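Local coordinates for beta-N-acetylglucosaminidase-like protein Glycoside hydrolase family 20 (Flavobacterium johnsoniae, PDB 6YHH) that probably releases terminal N-acetylglucosamine from chitin-derived oligosaccharides by hydrolysis, as a family 20 chitobiase of bacterial chitin degradation, at residues 72-75 and 76-79; 590-593 and 594-598; 619-622 and 623-627. One frame throughout, in Å; residues are numbered along the deposited sequence.

Contact 1: residues 72-75 and 76-79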
ATOM      1  N   PRO A  72      -1.921 -37.087   4.547  1.00 26.79           N
ATOM      2  CA  PRO A  72      -0.643 -37.782   4.461  1.00 28.44           C
ATOM      3  C   PRO A  72      -0.232 -38.219   3.065  1.00 24.64           C
ATOM      4  O   PRO A  72       0.960 -38.491   2.846  1.00 26.20           O
ATOM      5  CB  PRO A  72      -0.848 -38.946   5.477  1.00 32.13           C
ATOM      6  CG  PRO A  72      -1.625 -38.224   6.565  1.00 31.10           C
ATOM      7  CD  PRO A  72      -2.699 -37.545   5.729  1.00 30.39           C
ATOM      8  N   ASN A  73      -1.162 -38.276   2.136  1.00 23.29           N
ATOM      9  CA  ASN A  73      -0.803 -38.554   0.729  1.00 25.50           C
ATOM     10  C   ASN A  73      -0.752 -37.331  -0.154  1.00 21.66           C
ATOM     11  O   ASN A  73      -0.828 -37.452  -1.355  1.00 20.86           O
ATOM     12  CB  ASN A  73      -1.822 -39.472   0.096  1.00 28.92           C
ATOM     13  CG  ASN A  73      -1.929 -40.763   0.836  1.00 31.45           C
ATOM     14  OD1 ASN A  73      -0.905 -41.379   1.183  1.00 32.74           O
ATOM     15  ND2 ASN A  73      -3.144 -41.147   1.158  1.00 34.80           N
ATOM     16  N   ALA A  74      -0.671 -36.139   0.455  1.00 17.76           N
ATOM     17  CA  ALA A  74      -0.568 -34.911  -0.321  1.00 16.10           C
ATOM     18  C   ALA A  74       0.568 -34.906  -1.333  1.00 14.69           C
ATOM     19  O   ALA A  74       1.663 -35.475  -1.078  1.00 15.00           O
ATOM     20  CB  ALA A  74      -0.375 -33.753   0.646  1.00 16.86           C
ATOM     21  N   GLU A  75       0.377 -34.207  -2.446  1.00 14.51           N
ATOM     22  CA  GLU A  75       1.408 -34.076  -3.487  1.00 13.66           C
ATOM     23  C   GLU A  75       2.651 -33.350  -3.014  1.00 15.08           C
ATOM     24  O   GLU A  75       3.714 -33.590  -3.551  1.00 15.38           O
ATOM     25  CB  GLU A  75       0.850 -33.478  -4.766  1.00 14.85           C
ATOM     26  CG  GLU A  75      -0.018 -34.440  -5.547  1.00 15.26           C
ATOM     27  CD  GLU A  75      -0.859 -33.768  -6.614  1.00 18.93           C
ATOM     28  OE1 GLU A  75      -0.918 -32.472  -6.658  1.00 16.35           O
ATOM     29  OE2 GLU A  75      -1.466 -34.534  -7.424  1.00 19.33           O
ATOM     30  N   LEU A  76       2.493 -32.431  -2.073  1.00 13.24           N
ATOM     31  CA  LEU A  76       3.639 -31.720  -1.454  1.00 12.12           C
ATOM     32  C   LEU A  76       3.767 -32.110  -0.022  1.00 12.76           C
ATOM     33  O   LEU A  76       2.871 -31.865   0.820  1.00 12.94           O
ATOM     34  CB  LEU A  76       3.524 -30.150  -1.589  1.00 12.43           C
ATOM     35  CG  LEU A  76       4.650 -29.379  -0.859  1.00 12.10           C
ATOM     36  CD1 LEU A  76       6.062 -29.591  -1.392  1.00 14.07           C
ATOM     37  CD2 LEU A  76       4.293 -27.907  -0.931  1.00 13.28           C
ATOM     38  N   GLN A  77       4.901 -32.734   0.298  1.00 13.46           N
ATOM     39  CA  GLN A  77       5.252 -33.168   1.681  1.00 13.92           C
ATOM     40  C   GLN A  77       6.398 -32.357   2.171  1.00 13.89           C
ATOM     41  O   GLN A  77       7.385 -32.207   1.441  1.00 15.61           O
ATOM     42  CB  GLN A  77       5.733 -34.626   1.672  1.00 16.32           C
ATOM     43  CG  GLN A  77       4.671 -35.585   1.252  1.00 19.54           C
ATOM     44  CD  GLN A  77       3.597 -35.730   2.318  1.00 18.62           C
ATOM     45  OE1 GLN A  77       3.868 -35.633   3.543  1.00 17.65           O
ATOM     46  NE2 GLN A  77       2.330 -35.948   1.846  1.00 23.27           N
ATOM     47  N   ILE A  78       6.237 -31.833   3.371  1.00 14.13           N
ATOM     48  CA  ILE A  78       7.193 -31.028   4.023  1.00 14.61           C
ATOM     49  C   ILE A  78       7.520 -31.700   5.364  1.00 15.42           C
ATOM     50  O   ILE A  78       6.680 -31.770   6.242  1.00 17.03           O
ATOM     51  CB  ILE A  78       6.644 -29.618   4.280  1.00 14.73           C
ATOM     52  CG1 ILE A  78       6.134 -28.960   2.981  1.00 17.67           C
ATOM     53  CG2 ILE A  78       7.682 -28.789   4.971  1.00 15.08           C
ATOM     54  CD1 ILE A  78       5.404 -27.695   3.288  1.00 17.85           C
ATOM     55  N   ASN A  79       8.783 -32.129   5.491  1.00 15.65           N
ATOM     56  CA  ASN A  79       9.257 -32.851   6.692  1.00 17.10           C
ATOM     57  C   ASN A  79      10.332 -31.985   7.364  1.00 15.71           C
ATOM     58  O   ASN A  79      11.313 -31.594   6.701  1.00 15.81           O
ATOM     59  CB  ASN A  79       9.911 -34.160   6.338  1.00 20.21           C
ATOM     60  CG  ASN A  79       9.058 -35.064   5.470  1.00 28.50           C
ATOM     61  OD1 ASN A  79       9.462 -35.485   4.352  1.00 37.14           O
ATOM     62  ND2 ASN A  79       7.876 -35.391   5.966  1.00 30.14           N
TER
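Gln77 folds its carboxamide back onto the backbone of Ala74 in a local side-chain-to-main-chain contact, made where a loop runs into the first residues of strand 76-80. The place is the start of an inner strand of the mixed sheet in the domain 2 region of this family 20 glycosidase, away from the predicted catalytic proton donor. One bond defines the contact: Gln77 NE2 donates a hydrogen bond to Ala74 O at 3.0 Å, nearly straight with an N-H...O angle of 160°. The carbonyl oxygen lies close to the plane of the Gln77 amide, 13° out of it. The same nitrogen is 3.1 Å from Pro72 O, so the amide end lies between two carbonyl oxygens of the loop. A bend at chi2 (-71°) is what returns the glutamine chain toward the loop instead of letting it run on outward. Ala74 contributes its methyl as well, with CB 3.7 Å from Gln77 NE2. The far end of the amide is held too, since Gln77 OE1 accepts a hydrogen bond from Asn32, and Ala74 O accepts a second hydrogen bond, from Lys102 NZ. Replacing this glutamine with an alanine would probably leave Ala74 O with one donor fewer and Asn32 without its acceptor, so that the loop would be less firmly tied to the strand. Strand 76-80 runs parallel to both 31-35 and 102-107, and Gln77 bonds through its backbone to Ile103 and Ile105, while Leu76 packs on Leu120 and Ile78 on Ala113 and Leu117 of helix 110-123.

Contact 2: residues 590-593 and 594-598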
ATOM      1  N   ALA A 590      19.823   2.928 -34.171  1.00 12.99           N
ATOM      2  CA  ALA A 590      18.976   3.970 -34.689  1.00 12.81           C
ATOM      3  C   ALA A 590      17.556   3.923 -34.063  1.00 12.54           C
ATOM      4  O   ALA A 590      16.951   4.993 -33.911  1.00 13.86           O
ATOM      5  CB  ALA A 590      18.888   3.844 -36.219  1.00 14.51           C
ATOM      6  N   ALA A 591      17.028   2.717 -33.753  1.00 12.17           N
ATOM      7  CA  ALA A 591      15.707   2.573 -33.197  1.00 12.18           C
ATOM      8  C   ALA A 591      15.585   3.387 -31.874  1.00 12.12           C
ATOM      9  O   ALA A 591      14.516   3.952 -31.599  1.00 12.13           O
ATOM     10  CB  ALA A 591      15.355   1.131 -32.928  1.00 13.92           C
ATOM     11  N   PHE A 592      16.676   3.458 -31.124  1.00 11.34           N
ATOM     12  CA  PHE A 592      16.638   4.208 -29.823  1.00 12.20           C
ATOM     13  C   PHE A 592      16.556   5.671 -30.095  1.00 12.18           C
ATOM     14  O   PHE A 592      15.806   6.385 -29.449  1.00 10.53           O
ATOM     15  CB  PHE A 592      17.895   3.906 -28.981  1.00 11.47           C
ATOM     16  CG  PHE A 592      17.840   2.564 -28.332  1.00 12.98           C
ATOM     17  CD1 PHE A 592      17.177   2.368 -27.079  1.00 13.66           C
ATOM     18  CD2 PHE A 592      18.436   1.469 -28.933  1.00 14.22           C
ATOM     19  CE1 PHE A 592      17.179   1.095 -26.477  1.00 15.65           C
ATOM     20  CE2 PHE A 592      18.393   0.227 -28.362  1.00 14.10           C
ATOM     21  CZ  PHE A 592      17.748   0.020 -27.142  1.00 14.23           C
ATOM     22  N   PHE A 593      17.293   6.139 -31.095  1.00 12.08           N
ATOM     23  CA  PHE A 593      17.209   7.554 -31.443  1.00 12.37           C
ATOM     24  C   PHE A 593      15.827   7.958 -31.914  1.00 12.57           C
ATOM     25  O   PHE A 593      15.281   9.015 -31.494  1.00 11.78           O
ATOM     26  CB  PHE A 593      18.236   7.905 -32.530  1.00 13.56           C
ATOM     27  CG  PHE A 593      19.650   7.625 -32.144  1.00 12.75           C
ATOM     28  CD1 PHE A 593      20.109   7.838 -30.827  1.00 12.10           C
ATOM     29  CD2 PHE A 593      20.574   7.265 -33.090  1.00 13.04           C
ATOM     30  CE1 PHE A 593      21.412   7.555 -30.480  1.00 12.41           C
ATOM     31  CE2 PHE A 593      21.880   6.992 -32.735  1.00 11.98           C
ATOM     32  CZ  PHE A 593      22.294   7.143 -31.451  1.00 13.64           C
ATOM     33  N   ASN A 594      15.193   7.159 -32.775  1.00 11.65           N
ATOM     34  CA  ASN A 594      13.850   7.475 -33.193  1.00 13.30           C
ATOM     35  C   ASN A 594      12.891   7.439 -31.967  1.00 12.26           C
ATOM     36  O   ASN A 594      11.983   8.303 -31.826  1.00 11.97           O
ATOM     37  CB  ASN A 594      13.381   6.517 -34.260  1.00 15.33           C
ATOM     38  CG  ASN A 594      14.071   6.747 -35.562  1.00 17.87           C
ATOM     39  OD1 ASN A 594      14.553   5.796 -36.234  1.00 23.88           O
ATOM     40  ND2 ASN A 594      14.125   7.920 -35.942  1.00 16.81           N
ATOM     41  N   LYS A 595      13.094   6.497 -31.066  1.00 11.24           N
ATOM     42  CA  LYS A 595      12.265   6.412 -29.885  1.00 11.81           C
ATOM     43  C   LYS A 595      12.402   7.659 -29.010  1.00 10.99           C
ATOM     44  O   LYS A 595      11.353   8.225 -28.561  1.00 10.80           O
ATOM     45  CB  LYS A 595      12.643   5.176 -29.025  1.00 13.70           C
ATOM     46  CG  LYS A 595      11.761   5.059 -27.801  1.00 16.19           C
ATOM     47  CD  LYS A 595      12.049   3.805 -26.976  1.00 20.38           C
ATOM     48  CE  LYS A 595      11.028   3.682 -25.829  1.00 23.65           C
ATOM     49  NZ  LYS A 595      11.215   2.367 -25.142  1.00 28.14           N
ATOM     50  N   TRP A 596      13.629   8.104 -28.775  1.00 11.27           N
ATOM     51  CA  TRP A 596      13.843   9.274 -27.904  1.00 10.89           C
ATOM     52  C   TRP A 596      13.297  10.569 -28.485  1.00  9.88           C
ATOM     53  O   TRP A 596      12.884  11.500 -27.783  1.00  9.88           O
ATOM     54  CB  TRP A 596      15.286   9.364 -27.521  1.00 10.82           C
ATOM     55  CG  TRP A 596      15.710   8.103 -26.738  1.00 10.54           C
ATOM     56  CD1 TRP A 596      14.960   7.311 -25.888  1.00 11.79           C
ATOM     57  CD2 TRP A 596      17.025   7.560 -26.705  1.00 10.19           C
ATOM     58  NE1 TRP A 596      15.734   6.297 -25.369  1.00 11.97           N
ATOM     59  CE2 TRP A 596      17.008   6.449 -25.831  1.00 11.60           C
ATOM     60  CE3 TRP A 596      18.215   7.937 -27.266  1.00  9.98           C
ATOM     61  CZ2 TRP A 596      18.163   5.684 -25.574  1.00 11.54           C
ATOM     62  CZ3 TRP A 596      19.329   7.192 -27.038  1.00 10.42           C
ATOM     63  CH2 TRP A 596      19.290   6.068 -26.189  1.00 10.64           C
ATOM     64  N   ILE A 597      13.402  10.696 -29.825  1.00  9.90           N
ATOM     65  CA  ILE A 597      12.755  11.823 -30.511  1.00 10.20           C
ATOM     66  C   ILE A 597      11.268  11.811 -30.232  1.00  9.83           C
ATOM     67  O   ILE A 597      10.663  12.851 -29.923  1.00 10.95           O
ATOM     68  CB  ILE A 597      13.116  11.767 -31.982  1.00 11.45           C
ATOM     69  CG1 ILE A 597      14.606  12.087 -32.149  1.00 11.90           C
ATOM     70  CG2 ILE A 597      12.217  12.719 -32.764  1.00 13.08           C
ATOM     71  CD1 ILE A 597      15.159  11.727 -33.527  1.00 13.66           C
ATOM     72  N   ALA A 598      10.636  10.640 -30.323  1.00 10.11           N
ATOM     73  CA  ALA A 598       9.223  10.557 -30.073  1.00 10.14           C
ATOM     74  C   ALA A 598       8.889  10.857 -28.599  1.00  9.96           C
ATOM     75  O   ALA A 598       7.836  11.475 -28.270  1.00  9.75           O
ATOM     76  CB  ALA A 598       8.657   9.202 -30.515  1.00 11.66           C
TER
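Phe592 and Trp596, one helical turn apart on helix 583-607, show how i to i+4 spacing brings two aromatic side chains together on one face of an alpha-helix. Their rings meet obliquely, with the plane of the Phe592 ring at 48° to the six-membered ring of Trp596 and the centroids 5.7 Å apart. The methylene takes part as well: Phe592 CB sits over the face of the six-membered ring, 3.9 Å from its centroid and 14° off the normal, in a CH-pi contact. Further out, Phe592 CD1 touches Trp596 CZ2. Phe593 also crosses the indole at a slant, its CD1 3.9 Å from Trp596 CZ3. In Trp596, CG stands beside the backbone N (chi1 -61°), which turns the indole back toward the preceding turn, where it meets both phenylalanines. Phe570 of helix 565-579 meets the rings of Phe592 and Trp596 edge-to-face, whereas Phe593 packs on Leu630 of helix 617-634 and on Leu668 of helix 665-671. Phe592 O accepts the backbone N-H of Trp596 at 2.9 Å and lies over one face of its ring, 3.1 Å from the plane and offset toward the rim.

Contact 3: residues 619-622 and 623-627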
ATOM      1  N   LEU A 619      16.313  18.184 -20.423  1.00  9.56           N
ATOM      2  CA  LEU A 619      17.066  16.985 -20.493  1.00  9.53           C
ATOM      3  C   LEU A 619      16.586  16.140 -21.688  1.00  8.85           C
ATOM      4  O   LEU A 619      17.390  15.595 -22.485  1.00 10.25           O
ATOM      5  CB  LEU A 619      16.958  16.174 -19.161  1.00 11.08           C
ATOM      6  CG  LEU A 619      17.979  15.031 -19.017  1.00 12.18           C
ATOM      7  CD1 LEU A 619      19.397  15.515 -18.992  1.00 13.10           C
ATOM      8  CD2 LEU A 619      17.719  14.181 -17.724  1.00 11.54           C
ATOM      9  N   SER A 620      15.283  16.079 -21.885  1.00  9.39           N
ATOM     10  CA  SER A 620      14.719  15.302 -22.985  1.00  9.55           C
ATOM     11  C   SER A 620      15.026  16.025 -24.293  1.00 10.93           C
ATOM     12  O   SER A 620      15.274  15.388 -25.300  1.00 11.04           O
ATOM     13  CB  SER A 620      13.231  15.009 -22.826  1.00 10.58           C
ATOM     14  OG  SER A 620      12.383  16.214 -22.793  1.00 13.76           O
ATOM     15  N   LYS A 621      15.106  17.369 -24.264  1.00 10.73           N
ATOM     16  CA  LYS A 621      15.496  18.109 -25.479  1.00 11.66           C
ATOM     17  C   LYS A 621      16.934  17.837 -25.810  1.00 11.71           C
ATOM     18  O   LYS A 621      17.284  17.529 -26.983  1.00 11.74           O
ATOM     19  CB  LYS A 621      15.268  19.588 -25.308  1.00 14.89           C
ATOM     20  CG  LYS A 621      15.932  20.368 -26.434  1.00 16.86           C
ATOM     21  CD  LYS A 621      15.578  21.822 -26.437  1.00 20.92           C
ATOM     22  CE  LYS A 621      16.376  22.590 -27.511  1.00 20.69           C
ATOM     23  NZ  LYS A 621      16.249  21.995 -28.848  1.00 21.03           N
ATOM     24  N   LYS A 622      17.838  17.837 -24.817  1.00 11.15           N
ATOM     25  CA  LYS A 622      19.221  17.495 -25.064  1.00 12.21           C
ATOM     26  C   LYS A 622      19.424  16.112 -25.681  1.00 11.33           C
ATOM     27  O   LYS A 622      20.215  15.907 -26.657  1.00 11.46           O
ATOM     28  CB  LYS A 622      20.066  17.691 -23.808  1.00 11.48           C
ATOM     29  CG  LYS A 622      20.237  19.132 -23.401  1.00 12.02           C
ATOM     30  CD  LYS A 622      20.671  19.352 -21.944  1.00 12.82           C
ATOM     31  CE  LYS A 622      20.689  20.889 -21.725  1.00 15.53           C
ATOM     32  NZ  LYS A 622      21.248  21.348 -20.426  1.00 20.37           N
ATOM     33  N   LEU A 623      18.671  15.122 -25.182  1.00 10.61           N
ATOM     34  CA  LEU A 623      18.750  13.784 -25.759  1.00 10.67           C
ATOM     35  C   LEU A 623      18.166  13.715 -27.194  1.00 10.30           C
ATOM     36  O   LEU A 623      18.738  13.032 -28.083  1.00 11.75           O
ATOM     37  CB  LEU A 623      18.007  12.776 -24.835  1.00 10.40           C
ATOM     38  CG  LEU A 623      18.060  11.363 -25.239  1.00  9.68           C
ATOM     39  CD1 LEU A 623      19.492  10.859 -25.339  1.00 10.49           C
ATOM     40  CD2 LEU A 623      17.194  10.467 -24.316  1.00 10.35           C
ATOM     41  N   SER A 624      17.051  14.405 -27.448  1.00 10.33           N
ATOM     42  CA  SER A 624      16.386  14.455 -28.737  1.00 11.84           C
ATOM     43  C   SER A 624      17.311  15.117 -29.701  1.00 12.30           C
ATOM     44  O   SER A 624      17.480  14.620 -30.838  1.00 12.60           O
ATOM     45  CB  SER A 624      15.067  15.235 -28.654  1.00 12.87           C
ATOM     46  OG  SER A 624      14.499  15.311 -29.999  1.00 14.35           O
ATOM     47  N   ASP A 625      17.916  16.202 -29.282  1.00 11.95           N
ATOM     48  CA  ASP A 625      18.884  16.907 -30.210  1.00 13.04           C
ATOM     49  C   ASP A 625      20.023  16.011 -30.598  1.00 13.54           C
ATOM     50  O   ASP A 625      20.373  15.936 -31.792  1.00 15.36           O
ATOM     51  CB  ASP A 625      19.413  18.209 -29.612  1.00 13.50           C
ATOM     52  CG  ASP A 625      18.381  19.311 -29.533  1.00 13.27           C
ATOM     53  OD1 ASP A 625      17.292  19.277 -30.114  1.00 14.12           O
ATOM     54  OD2 ASP A 625      18.655  20.278 -28.837  1.00 16.60           O
ATOM     55  N   ALA A 626      20.659  15.344 -29.634  1.00 13.02           N
ATOM     56  CA  ALA A 626      21.735  14.406 -29.926  1.00 13.38           C
ATOM     57  C   ALA A 626      21.239  13.273 -30.832  1.00 15.17           C
ATOM     58  O   ALA A 626      21.956  12.862 -31.778  1.00 14.65           O
ATOM     59  CB  ALA A 626      22.369  13.887 -28.660  1.00 14.65           C
ATOM     60  N   SER A 627      20.044  12.746 -30.542  1.00 13.39           N
ATOM     61  CA  SER A 627      19.454  11.640 -31.322  1.00 13.07           C
ATOM     62  C   SER A 627      19.289  12.044 -32.797  1.00 15.16           C
ATOM     63  O   SER A 627      19.657  11.264 -33.697  1.00 16.56           O
ATOM     64  CB  SER A 627      18.140  11.208 -30.707  1.00 12.89           C
ATOM     65  OG  SER A 627      18.330  10.659 -29.404  1.00 11.81           O
TER
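Residues 619-622 and 623-627 form consecutive turns of helix 617-634, joined by the i to i+4 backbone ladder from Leu623 N to Leu619 O through Ala626 N to Lys622 O. Its shortest rung, Asp625 N to Lys621 O at 2.7 Å, links the same two residues whose side chains meet outside. There Lys621 NZ forms a salt bridge with Asp625 OD2 at 3.0 Å, reaching the syn lone pair of that oxygen, and adds a weak bond to OD1. The lysine leaves the helix with CG anti to the backbone N (chi1 168°) and stays extended until a turn at chi4 (53°) brings the ammonium in front of the two carboxylate oxygens. Its aliphatic part follows the acid closely, with Lys621 CE 3.5 Å from Asp625 OD2. Elsewhere on the helix, Leu623 O accepts both the backbone N-H and the hydroxyl of Ser627, the latter at 2.7 Å from OG. The bond gives the hydroxyl of the buried Ser627 an acceptor within its own helix; OG comes in above the carbonyl plane, from the face opposite to the backbone N-H. Leu623 and Leu619 pack against Phe528 of helix 523-529 and Leu662 of strand 660-662, and Ser620 OG is hydrogen-bonded to Asn600. The arrangement is that of an amphipathic alpha-helix, its buried side built of leucines and small serines and its outer side carrying a lysine-aspartate i to i+4 salt bridge.

In the fold
From the N terminus, contact 1 comes first and closes the short loop leading into strand 76-80, in the sheet of the domain 2 region. The chain then passes through the catalytic barrel before reaching contacts 2 and 3, each within a single helix. All three follow in series, and none nests in or crosses another. Contact 1 stands about 39 Å from contact 2 between nearest atoms, whereas contacts 2 and 3, with centres about 10 Å apart, touch directly: Trp596 packs on Leu623 and Ser627, and Ile597 on Ser624. Helices 583-607 and 617-634, consecutive in sequence, are thereby joined within the C-terminal helical region.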